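Local coordinates for putative peptidyl-arginine deiminase family protein (Campylobacter jejuni subsp. jejuni serotype O:2, PDB 6B10), which probably hydrolyses agmatine to N-carbamoylputrescine as an agmatine deiminase, a step of polyamine biosynthesis leading toward putrescine, at residues A[26-31]-A[81-86]. Sequence-based numbering, arbitrary orientation.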
loop_
_atom_site.group_PDB
_atom_site.type_symbol
_atom_site.label_atom_id
_atom_site.label_comp_id
_atom_site.label_asym_id
_atom_site.label_seq_id
_atom_site.Cartn_x
_atom_site.Cartn_y
_atom_site.Cartn_z
ATOM N N LEU A 26 -11.276 -2.332 -9.887
ATOM C CA LEU A 26 -12.632 -2.600 -9.407
ATOM C C LEU A 26 -12.941 -4.087 -9.223
ATOM O O LEU A 26 -12.483 -4.924 -10.007
ATOM C CB LEU A 26 -13.671 -1.992 -10.351
ATOM C CG LEU A 26 -13.760 -0.468 -10.380
ATOM C CD1 LEU A 26 -14.791 -0.037 -11.407
ATOM C CD2 LEU A 26 -14.108 0.110 -9.014
ATOM N N PRO A 27 -13.702 -4.422 -8.164
ATOM C CA PRO A 27 -14.270 -5.763 -8.074
ATOM C C PRO A 27 -15.390 -5.915 -9.092
ATOM O O PRO A 27 -16.140 -4.971 -9.320
ATOM C CB PRO A 27 -14.831 -5.829 -6.646
ATOM C CG PRO A 27 -14.252 -4.662 -5.924
ATOM C CD PRO A 27 -14.007 -3.621 -6.968
ATOM N N HIS A 28 -15.480 -7.084 -9.712
ATOM C CA HIS A 28 -16.549 -7.367 -10.667
ATOM C C HIS A 28 -17.124 -8.754 -10.427
ATOM O O HIS A 28 -16.507 -9.585 -9.753
ATOM C CB HIS A 28 -16.054 -7.228 -12.116
ATOM C CG HIS A 28 -14.746 -7.907 -12.388
ATOM N ND1 HIS A 28 -14.600 -9.278 -12.386
ATOM C CD2 HIS A 28 -13.527 -7.401 -12.691
ATOM C CE1 HIS A 28 -13.347 -9.587 -12.664
ATOM N NE2 HIS A 28 -12.674 -8.466 -12.854
ATOM N N GLU A 29 -18.308 -8.991 -10.989
ATOM C CA GLU A 29 -18.997 -10.275 -10.869
ATOM C C GLU A 29 -18.295 -11.351 -11.693
ATOM O O GLU A 29 -18.798 -11.778 -12.729
ATOM C CB GLU A 29 -20.455 -10.141 -11.323
ATOM N N LYS A 30 -17.129 -11.779 -11.215
ATOM C CA LYS A 30 -16.302 -12.782 -11.893
ATOM C C LYS A 30 -15.201 -13.290 -10.962
ATOM O O LYS A 30 -14.952 -14.492 -10.887
ATOM C CB LYS A 30 -15.680 -12.212 -13.169
ATOM N N SER A 31 -14.544 -12.366 -10.265
ATOM C CA SER A 31 -13.596 -12.696 -9.197
ATOM C C SER A 31 -14.338 -13.227 -7.956
ATOM O O SER A 31 -15.499 -13.622 -8.052
ATOM C CB SER A 31 -12.765 -11.453 -8.861
ATOM O OG SER A 31 -13.601 -10.387 -8.441
ATOM N N CYS A 81 -9.786 -2.713 -19.263
ATOM C CA CYS A 81 -8.730 -3.723 -19.191
ATOM C C CYS A 81 -9.189 -4.900 -18.336
ATOM O O CYS A 81 -9.714 -4.704 -17.241
ATOM C CB CYS A 81 -7.459 -3.118 -18.594
ATOM S SG CYS A 81 -6.160 -4.310 -18.228
ATOM N N ASP A 82 -8.993 -6.118 -18.834
ATOM C CA ASP A 82 -9.437 -7.315 -18.120
ATOM C C ASP A 82 -8.548 -7.591 -16.922
ATOM O O ASP A 82 -7.359 -7.278 -16.931
ATOM C CB ASP A 82 -9.451 -8.539 -19.041
ATOM C CG ASP A 82 -10.547 -8.473 -20.088
ATOM O OD1 ASP A 82 -11.045 -7.361 -20.372
ATOM O OD2 ASP A 82 -10.908 -9.537 -20.633
ATOM N N THR A 83 -9.143 -8.198 -15.899
ATOM C CA THR A 83 -8.452 -8.508 -14.649
ATOM C C THR A 83 -9.338 -9.397 -13.776
ATOM O O THR A 83 -10.470 -9.716 -14.143
ATOM C CB THR A 83 -8.094 -7.218 -13.867
ATOM O OG1 THR A 83 -7.354 -7.551 -12.684
ATOM C CG2 THR A 83 -9.353 -6.428 -13.488
ATOM N N ASN A 84 -8.813 -9.801 -12.625
ATOM C CA ASN A 84 -9.627 -10.429 -11.580
ATOM C C ASN A 84 -9.212 -9.958 -10.184
ATOM O O ASN A 84 -10.046 -9.471 -9.420
ATOM C CB ASN A 84 -9.609 -11.963 -11.687
ATOM C CG ASN A 84 -8.213 -12.535 -11.861
ATOM O OD1 ASN A 84 -7.253 -11.810 -12.137
ATOM N ND2 ASN A 84 -8.094 -13.847 -11.700
ATOM N N ASP A 85 -7.925 -10.088 -9.870
ATOM C CA ASP A 85 -7.355 -9.574 -8.627
ATOM C C ASP A 85 -7.587 -8.061 -8.522
ATOM O O ASP A 85 -7.257 -7.314 -9.445
ATOM C CB ASP A 85 -5.853 -9.878 -8.597
ATOM C CG ASP A 85 -5.191 -9.512 -7.279
ATOM O OD1 ASP A 85 -5.870 -8.999 -6.368
ATOM O OD2 ASP A 85 -3.970 -9.738 -7.158
ATOM N N THR A 86 -8.166 -7.625 -7.404
ATOM C CA THR A 86 -8.390 -6.202 -7.144
ATOM C C THR A 86 -7.253 -5.564 -6.327
ATOM O O THR A 86 -7.176 -4.342 -6.204
ATOM C CB THR A 86 -9.712 -5.976 -6.391
ATOM O OG1 THR A 86 -9.687 -6.690 -5.148
ATOM C CG2 THR A 86 -10.888 -6.449 -7.227
#
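Pro27 and Thr86 are the nearest residues at one end of this contact and Ser31 and Asn84 at the other, their CA atoms 6.0 Å and 5.2 Å apart, and both backbones are irregular. Between them lies the single hydrogen bond that joins the segments: NE2 of His28 donates to the carbonyl O of Thr83 over 2.8 Å. The bond is bent, 130° at the hydrogen, and the donor stands well above the carbonyl plane, while the oxygen sits at the ring edge, somewhat tilted from the ring plane. A chi1 of 47° sets CG of His28 between its backbone N and carbonyl carbon. The neighbouring CE1 also touches the Thr83 oxygen, and CG2 of Thr83 packs near NE2. At the Pro27 end the contact is made by van der Waals touches: CG2 of Thr86 lies 3.5 Å from the carbonyl O of Leu26 and 3.6 Å from CA of Pro27, and the side chains of Pro27 and Thr86 cross at about a right angle. OG1 of Thr86 is hydrogen-bonded to NE1 of Trp33, and Tyr44 of helix 37-52 touches both Pro27 and Thr86. At the other end CB of Ser31 rests 3.4 Å from O of Asn84, while its OG turns back to O of His28 in a weak bond beside the inverse gamma turn centred on Glu29. The contact thus joins the loops that follow parallel strands 19-25 and 76-80, which flank strand 56-61 in one mixed sheet, an arrangement consistent with a beta/alpha unit of the pentein fold of guanidino-group-modifying enzymes.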